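Local coordinates for Udp-n-acetylglucosamine pyrophosphorylase (PDB 4BQH), which probably catalyses the formation of UDP-N-acetylglucosamine and diphosphate from UTP and N-acetyl-alpha-D-glucosamine 1-phosphate, at residues 43-48 / 181-186; 214-217 / 222-225. One frame throughout, in Å; residues are numbered along the deposited sequence.

Interaction 1 of 2, residues 43-48 / 181-186. With 9VU ((3S)-3-[2-(1,3-benzodioxol-5-yl)-2-oxidanylidene-ethyl]-4-bromanyl-5-methyl-3-oxidanyl-1H-indol-2-one), chain C.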
ATOM      1  N   THR A  43     -20.840 -14.094  -5.165  1.00 15.40           N
ATOM      2  CA  THR A  43     -20.591 -13.437  -6.465  1.00 15.89           C
ATOM      3  C   THR A  43     -19.727 -12.171  -6.390  1.00 16.30           C
ATOM      4  O   THR A  43     -18.748 -12.030  -7.137  1.00 16.92           O
ATOM      5  CB  THR A  43     -21.939 -13.124  -7.182  1.00 16.72           C
ATOM      6  OG1 THR A  43     -22.668 -14.346  -7.358  1.00 16.78           O
ATOM      7  CG2 THR A  43     -21.705 -12.502  -8.538  1.00 17.14           C
ATOM      8  N   ASN A  44     -20.089 -11.255  -5.496  1.00 16.49           N
ATOM      9  CA  ASN A  44     -19.520  -9.913  -5.451  1.00 16.86           C
ATOM     10  C   ASN A  44     -18.421  -9.719  -4.430  1.00 16.47           C
ATOM     11  O   ASN A  44     -17.605  -8.803  -4.587  1.00 16.95           O
ATOM     12  CB  ASN A  44     -20.612  -8.887  -5.178  1.00 18.31           C
ATOM     13  CG  ASN A  44     -21.732  -8.971  -6.184  1.00 20.49           C
ATOM     14  OD1 ASN A  44     -21.508  -9.332  -7.346  1.00 23.15           O
ATOM     15  ND2 ASN A  44     -22.945  -8.668  -5.744  1.00 21.64           N
ATOM     16  N   GLU A  45     -18.422 -10.536  -3.375  1.00 14.93           N
ATOM     17  CA  GLU A  45     -17.436 -10.368  -2.293  1.00 14.71           C
ATOM     18  C   GLU A  45     -16.418 -11.491  -2.267  1.00 13.66           C
ATOM     19  O   GLU A  45     -15.358 -11.321  -1.667  1.00 14.63           O
ATOM     20  CB  GLU A  45     -18.111 -10.309  -0.918  1.00 15.22           C
ATOM     21  CG  GLU A  45     -19.087  -9.157  -0.779  1.00 17.63           C
ATOM     22  CD  GLU A  45     -19.708  -9.138   0.604  1.00 18.71           C
ATOM     23  OE1 GLU A  45     -18.957  -9.078   1.603  1.00 20.00           O
ATOM     24  OE2 GLU A  45     -20.942  -9.195   0.695  1.00 19.28           O
ATOM     25  N   LEU A  46     -16.766 -12.642  -2.840  1.00 12.75           N
ATOM     26  CA  LEU A  46     -15.818 -13.770  -2.957  1.00 12.71           C
ATOM     27  C   LEU A  46     -15.604 -14.194  -4.414  1.00 13.01           C
ATOM     28  O   LEU A  46     -15.397 -15.376  -4.712  1.00 12.52           O
ATOM     29  CB  LEU A  46     -16.259 -14.976  -2.104  1.00 13.24           C
ATOM     30  CG  LEU A  46     -16.142 -14.670  -0.602  1.00 13.00           C
ATOM     31  CD1 LEU A  46     -17.532 -14.398  -0.087  1.00 14.29           C
ATOM     32  CD2 LEU A  46     -15.472 -15.816   0.155  1.00 13.83           C
ATOM     33  N   ALA A  47     -15.685 -13.221  -5.317  1.00 13.45           N
ATOM     34  CA  ALA A  47     -15.483 -13.486  -6.742  1.00 12.86           C
ATOM     35  C   ALA A  47     -14.159 -14.228  -6.955  1.00 13.10           C
ATOM     36  O   ALA A  47     -13.130 -13.864  -6.365  1.00 14.03           O
ATOM     37  CB  ALA A  47     -15.499 -12.177  -7.525  1.00 13.18           C
ATOM     38  N   GLY A  48     -14.198 -15.283  -7.757  1.00 12.95           N
ATOM     39  CA  GLY A  48     -12.993 -15.991  -8.153  1.00 12.82           C
ATOM     40  C   GLY A  48     -12.458 -16.997  -7.147  1.00 13.25           C
ATOM     41  O   GLY A  48     -11.653 -17.852  -7.519  1.00 12.72           O
ATOM     42  N   SER A 181     -13.109  -3.074  -1.543  1.00 13.24           N
ATOM     43  CA  SER A 181     -13.791  -4.314  -1.184  1.00 13.98           C
ATOM     44  C   SER A 181     -15.062  -4.457  -2.020  1.00 14.88           C
ATOM     45  O   SER A 181     -15.564  -3.474  -2.590  1.00 15.49           O
ATOM     46  CB  SER A 181     -14.140  -4.335   0.310  1.00 13.90           C
ATOM     47  OG  SER A 181     -15.167  -3.396   0.629  1.00 14.45           O
ATOM     48  N   GLY A 182     -15.594  -5.678  -2.081  1.00 15.21           N
ATOM     49  CA  GLY A 182     -16.875  -5.898  -2.741  1.00 17.19           C
ATOM     50  C   GLY A 182     -17.925  -4.959  -2.173  1.00 17.61           C
ATOM     51  O   GLY A 182     -18.696  -4.336  -2.912  1.00 18.95           O
ATOM     52  N   GLN A 183     -17.921  -4.816  -0.859  1.00 17.00           N
ATOM     53  CA  GLN A 183     -18.936  -4.003  -0.214  1.00 18.72           C
ATOM     54  C   GLN A 183     -18.743  -2.502  -0.337  1.00 17.27           C
ATOM     55  O   GLN A 183     -19.722  -1.777  -0.367  1.00 18.27           O
ATOM     56  CB  GLN A 183     -19.114  -4.413   1.238  1.00 20.34           C
ATOM     57  CG  GLN A 183     -19.809  -5.760   1.347  1.00 23.78           C
ATOM     58  CD  GLN A 183     -20.176  -6.125   2.770  1.00 27.06           C
ATOM     59  OE1 GLN A 183     -19.378  -5.955   3.704  1.00 28.71           O
ATOM     60  NE2 GLN A 183     -21.392  -6.641   2.946  1.00 27.31           N
ATOM     61  N   ASN A 184     -17.497  -2.032  -0.430  1.00 15.30           N
ATOM     62  CA  ASN A 184     -17.244  -0.592  -0.452  1.00 14.24           C
ATOM     63  C   ASN A 184     -16.954  -0.003  -1.835  1.00 14.25           C
ATOM     64  O   ASN A 184     -16.699   1.197  -1.966  1.00 13.55           O
ATOM     65  CB  ASN A 184     -16.192  -0.183   0.608  1.00 13.78           C
ATOM     66  CG  ASN A 184     -14.743  -0.361   0.146  1.00 13.26           C
ATOM     67  OD1 ASN A 184     -14.455  -0.639  -1.020  1.00 12.53           O
ATOM     68  ND2 ASN A 184     -13.818  -0.181   1.084  1.00 13.56           N
ATOM     69  N   ASP A 185     -17.021  -0.846  -2.862  1.00 15.06           N
ATOM     70  CA  ASP A 185     -16.594  -0.416  -4.191  1.00 14.65           C
ATOM     71  C   ASP A 185     -17.454   0.722  -4.736  1.00 14.88           C
ATOM     72  O   ASP A 185     -16.941   1.761  -5.148  1.00 14.03           O
ATOM     73  CB  ASP A 185     -16.517  -1.592  -5.168  1.00 16.28           C
ATOM     74  CG  ASP A 185     -16.064  -1.156  -6.551  1.00 18.01           C
ATOM     75  OD1 ASP A 185     -16.909  -0.681  -7.340  1.00 20.44           O
ATOM     76  OD2 ASP A 185     -14.863  -1.239  -6.850  1.00 17.75           O
ATOM     77  N   ALA A 186     -18.773   0.532  -4.686  1.00 14.99           N
ATOM     78  CA  ALA A 186     -19.697   1.523  -5.236  1.00 15.15           C
ATOM     79  C   ALA A 186     -19.565   2.868  -4.544  1.00 15.12           C
ATOM     80  O   ALA A 186     -19.507   3.903  -5.198  1.00 15.47           O
ATOM     81  CB  ALA A 186     -21.126   1.003  -5.139  1.00 14.83           C
TER
HETATM   82  OAN 9VU C1539      -9.118 -19.157  -4.647  1.00 13.61           O
HETATM   83  CAH 9VU C1539      -8.508 -18.466  -5.486  1.00 13.99           C
HETATM   84  NAG 9VU C1539      -9.006 -18.127  -6.678  1.00 14.02           N
HETATM   85  CAC 9VU C1539      -8.072 -17.405  -7.354  1.00 13.59           C
HETATM   86  CAB 9VU C1539      -8.145 -16.890  -8.586  1.00 13.80           C
HETATM   87  CAA 9VU C1539      -7.086 -16.186  -9.180  1.00 14.26           C
HETATM   88  CAF 9VU C1539      -5.906 -16.044  -8.439  1.00 14.55           C
HETATM   89  CAJ 9VU C1539      -4.791 -15.336  -9.004  1.00 14.82           C
HETATM   90  CAE 9VU C1539      -5.877 -16.608  -7.143  1.00 13.97           C
HETATM   91 BRA  9VU C1539      -4.283 -16.335  -6.147  1.00 15.30          BR
HETATM   92  CAD 9VU C1539      -6.939 -17.274  -6.610  1.00 13.91           C
HETATM   93  CAI 9VU C1539      -7.183 -17.961  -5.368  1.00 13.97           C
HETATM   94  OAL 9VU C1539      -6.332 -19.107  -5.271  1.00 15.78           O
HETATM   95  CAM 9VU C1539      -6.891 -17.151  -4.076  1.00 13.67           C
HETATM   96  CAO 9VU C1539      -7.851 -15.964  -3.859  1.00 13.40           C
HETATM   97  OAP 9VU C1539      -8.841 -15.873  -4.601  1.00 14.80           O
HETATM   98  CAQ 9VU C1539      -7.579 -15.067  -2.783  1.00 13.19           C
HETATM   99  CAV 9VU C1539      -6.346 -15.024  -2.128  1.00 12.82           C
HETATM  100  CAU 9VU C1539      -6.116 -14.177  -1.109  1.00 12.68           C
HETATM  101  OAY 9VU C1539      -4.973 -14.006  -0.382  1.00 12.32           O
HETATM  102  CAX 9VU C1539      -5.422 -13.294   0.804  1.00 11.89           C
HETATM  103  OAW 9VU C1539      -6.560 -12.560   0.337  1.00 11.82           O
HETATM  104  CAT 9VU C1539      -7.047 -13.319  -0.693  1.00 12.53           C
HETATM  105  CAS 9VU C1539      -8.253 -13.289  -1.284  1.00 12.63           C
HETATM  106  CAR 9VU C1539      -8.541 -14.149  -2.343  1.00 13.19           C
HETATM  107  O   HOH W   1     -14.716  -8.194  -0.844  1.00 21.85           O
HETATM  108  O   HOH W   2     -16.740  -6.969   0.832  1.00 23.66           O

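Interaction 2 of 2, residues 214-217 / 222-225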
ATOM      1  N   PRO A 214     -13.127 -17.027   3.250  1.00 10.88           N
ATOM      2  CA  PRO A 214     -14.052 -17.630   4.270  1.00 11.33           C
ATOM      3  C   PRO A 214     -13.364 -17.939   5.605  1.00 12.16           C
ATOM      4  O   PRO A 214     -12.122 -18.118   5.638  1.00 11.32           O
ATOM      5  CB  PRO A 214     -14.469 -18.954   3.631  1.00 10.92           C
ATOM      6  CG  PRO A 214     -14.200 -18.787   2.158  1.00 10.90           C
ATOM      7  CD  PRO A 214     -12.988 -17.888   2.064  1.00 11.12           C
ATOM      8  N   CYS A 215     -14.146 -17.986   6.686  1.00 12.79           N
ATOM      9  CA  CYS A 215     -13.666 -18.475   7.976  1.00 13.59           C
ATOM     10  C   CYS A 215     -14.207 -19.877   8.246  1.00 12.79           C
ATOM     11  O   CYS A 215     -15.325 -20.205   7.831  1.00 11.80           O
ATOM     12  CB  CYS A 215     -14.128 -17.590   9.115  1.00 16.27           C
ATOM     13  SG  CYS A 215     -14.325 -15.865   8.660  1.00 23.38           S
ATOM     14  N   TYR A 216     -13.418 -20.674   8.961  1.00 12.26           N
ATOM     15  CA  TYR A 216     -13.656 -22.118   9.074  1.00 12.40           C
ATOM     16  C   TYR A 216     -13.746 -22.639  10.501  1.00 13.55           C
ATOM     17  O   TYR A 216     -13.033 -22.172  11.375  1.00 12.88           O
ATOM     18  CB  TYR A 216     -12.507 -22.848   8.360  1.00 11.95           C
ATOM     19  CG  TYR A 216     -12.486 -22.605   6.872  1.00 11.79           C
ATOM     20  CD1 TYR A 216     -11.850 -21.479   6.329  1.00 12.07           C
ATOM     21  CD2 TYR A 216     -13.117 -23.500   6.001  1.00 11.83           C
ATOM     22  CE1 TYR A 216     -11.851 -21.265   4.959  1.00 11.73           C
ATOM     23  CE2 TYR A 216     -13.122 -23.300   4.643  1.00 11.91           C
ATOM     24  CZ  TYR A 216     -12.496 -22.179   4.131  1.00 12.07           C
ATOM     25  OH  TYR A 216     -12.515 -21.976   2.801  1.00 12.36           O
ATOM     26  N   ASP A 217     -14.607 -23.630  10.713  1.00 14.12           N
ATOM     27  CA  ASP A 217     -14.553 -24.435  11.930  1.00 16.04           C
ATOM     28  C   ASP A 217     -13.291 -25.299  11.888  1.00 16.40           C
ATOM     29  O   ASP A 217     -13.052 -25.981  10.908  1.00 16.16           O
ATOM     30  CB  ASP A 217     -15.790 -25.329  12.034  1.00 17.44           C
ATOM     31  CG  ASP A 217     -15.785 -26.165  13.302  1.00 19.89           C
ATOM     32  OD1 ASP A 217     -15.902 -25.586  14.399  1.00 20.81           O
ATOM     33  OD2 ASP A 217     -15.664 -27.400  13.197  1.00 22.33           O
ATOM     34  N   ARG A 222     -15.653 -27.071   8.078  1.00 15.42           N
ATOM     35  CA  ARG A 222     -16.818 -26.403   7.501  1.00 15.82           C
ATOM     36  C   ARG A 222     -16.686 -24.892   7.546  1.00 14.07           C
ATOM     37  O   ARG A 222     -16.304 -24.328   8.559  1.00 13.42           O
ATOM     38  CB  ARG A 222     -18.106 -26.779   8.241  1.00 19.49           C
ATOM     39  CG  ARG A 222     -18.586 -28.194   7.962  1.00 23.88           C
ATOM     40  CD  ARG A 222     -19.855 -28.460   8.759  1.00 29.75           C
ATOM     41  NE  ARG A 222     -20.052 -29.893   8.979  1.00 35.20           N
ATOM     42  CZ  ARG A 222     -20.625 -30.420  10.062  1.00 38.40           C
ATOM     43  NH1 ARG A 222     -21.060 -29.642  11.048  1.00 39.83           N
ATOM     44  NH2 ARG A 222     -20.758 -31.736  10.165  1.00 40.73           N
ATOM     45  N   ILE A 223     -17.070 -24.246   6.457  1.00 12.66           N
ATOM     46  CA  ILE A 223     -17.204 -22.795   6.454  1.00 12.18           C
ATOM     47  C   ILE A 223     -18.277 -22.412   7.473  1.00 12.65           C
ATOM     48  O   ILE A 223     -19.372 -23.018   7.507  1.00 13.14           O
ATOM     49  CB  ILE A 223     -17.541 -22.254   5.049  1.00 12.07           C
ATOM     50  CG1 ILE A 223     -16.313 -22.401   4.138  1.00 12.63           C
ATOM     51  CG2 ILE A 223     -17.931 -20.779   5.097  1.00 12.89           C
ATOM     52  CD1 ILE A 223     -16.550 -22.089   2.667  1.00 11.63           C
ATOM     53  N   ILE A 224     -17.963 -21.419   8.300  1.00 11.65           N
ATOM     54  CA  ILE A 224     -18.908 -20.949   9.298  1.00 12.28           C
ATOM     55  C   ILE A 224     -19.918 -20.014   8.636  1.00 13.18           C
ATOM     56  O   ILE A 224     -19.563 -19.231   7.761  1.00 12.82           O
ATOM     57  CB  ILE A 224     -18.177 -20.229  10.441  1.00 12.13           C
ATOM     58  CG1 ILE A 224     -17.264 -21.211  11.197  1.00 11.93           C
ATOM     59  CG2 ILE A 224     -19.181 -19.553  11.396  1.00 12.60           C
ATOM     60  CD1 ILE A 224     -16.183 -20.543  12.032  1.00 11.29           C
ATOM     61  N   MET A 225     -21.188 -20.129   9.038  1.00 13.76           N
ATOM     62  CA  MET A 225     -22.234 -19.214   8.602  1.00 15.34           C
ATOM     63  C   MET A 225     -22.403 -18.083   9.609  1.00 15.37           C
ATOM     64  O   MET A 225     -22.563 -18.340  10.814  1.00 15.13           O
ATOM     65  CB  MET A 225     -23.576 -19.967   8.447  1.00 17.58           C
ATOM     66  CG  MET A 225     -23.544 -21.173   7.512  1.00 21.07           C
ATOM     67  SD  MET A 225     -23.125 -20.679   5.830  1.00 26.68           S
ATOM     68  CE  MET A 225     -24.644 -19.846   5.330  1.00 22.14           C
TER

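Interaction 1 of 2, residues 43-48 / 181-186
At the surface of this GT-A-type nucleotidyltransferase, Asn44 and Glu45, at the C-terminal side of helix 32-44, meet Gly182 and Gln183 in the turn that carries the chain from sheet strand 175-180 into helix 185-194. The backbones come close enough at Gly182 to leave little room for a side chain: its CA lies 4.5 Å from Glu45 CA and makes a CA-H...O contact of 3.5 Å with Asn44 O. Beside this, the carboxylate of Glu45 stacks on the amide of Gln183, the two planes only 22° apart and Glu45 OE1 3.4 Å from Gln183 CD. Glu45 CG stands beside its own backbone N (chi1 -60°) and the chain runs out extended, bringing the carboxylate over the amide of the likewise extended glutamine, whose chain it crosses at an angle. No direct hydrogen bond joins the two segments; two waters do that work. One donates a hydrogen bond to Glu45 O and accepts one from Gly182 N at 2.9 Å, while the other donates to Glu45 OE1 and accepts from Gln183 N at 3.0 Å. Arg230, on strand 230-234, forms a salt bridge with Glu45 OE1 and also touches the side chain of Gln183, so that Glu45 OE1 has both a charged partner and a water. The turn is braced from within by a reciprocal pair of bonds. Asn184 N gives to Ser181 OG at 2.9 Å, an ST motif, and Ser181 N gives to Asn184 OD1, approaching from above the amide plane. Beyond Ala47, residues 43-48 reach the pocket of the allosteric inhibitor, and Asp50 N also hydrogen-bonds that inhibitor. There the indolone nitrogen NAG of the inhibitor donates to Gly48 O over 2.8 Å, with an N-H...O angle of 150°.

Interaction 2 of 2, residues 214-217 / 222-225
Two nearly straight backbone hydrogen bonds hold residues 214-217 against residues 222-225: Ile224 N gives to Cys215 O at 2.9 Å with an angle of 172°, and Asp217 N gives to Arg222 O at 2.8 Å. Between them the backbones of Tyr216 and Ile223 are paired, their CA atoms 4.5 Å apart. Each also turns a CA-H to a carbonyl, Tyr216 CA to Arg222 O and Ile223 CA to Cys215 O. Their side chains lie side by side and point the same way, and Ile223 CG1 packs obliquely on the tyrosine ring, 3.4 Å from Tyr216 CE2. This is a single antiparallel beta bridge, with Tyr216 and Ile223 as its non-hydrogen-bonded pair, in the loop that joins strand 213-214 to strand 225-227. At the strand end of the loop, Ile223 CD1 reaches Pro214 CB at 3.9 Å. Ile224 CG1 stands beside its own backbone N (chi1 -64°), and the extended branch carries CD1 across to the other backbone, 3.6 Å from Tyr216 C. Farther out, Phe51 packs on Pro214 and Ile223, and Phe54 and Leu58 on Tyr216, all from helix 51-64, while Gln20 and His22 bond Ile223 N and O. The disulfide from Cys215 SG to Cys232 SG ties the loop to strand 230-234, and Asp217 OD2 is hydrogen-bonded to Thr220 OG1 in the intervening turn.

Interaction 1 closes before interaction 2 opens along the chain, yet their centres lie only about 18 Å apart, on the same side of the molecule's centre. They meet directly where Leu46 CD2 packs on Pro214 CD at 3.8 Å. Strand 230-234 is a common neighbour: Arg230 serves residues 43-48 and 181-186, Cys232 serves residues 214-217 and 222-225, and Ile231 touches Leu46 of residues 43-48 as well as Pro214 and Ile223. The allosteric inhibitor lies close to both, hydrogen-bonded to Gly48 and about 7 Å from the Pro214 side chain. Its site thus adjoins connections linking the N-terminal helices to the nucleotidyltransferase fold, in keeping with an allosteric mode of inhibition.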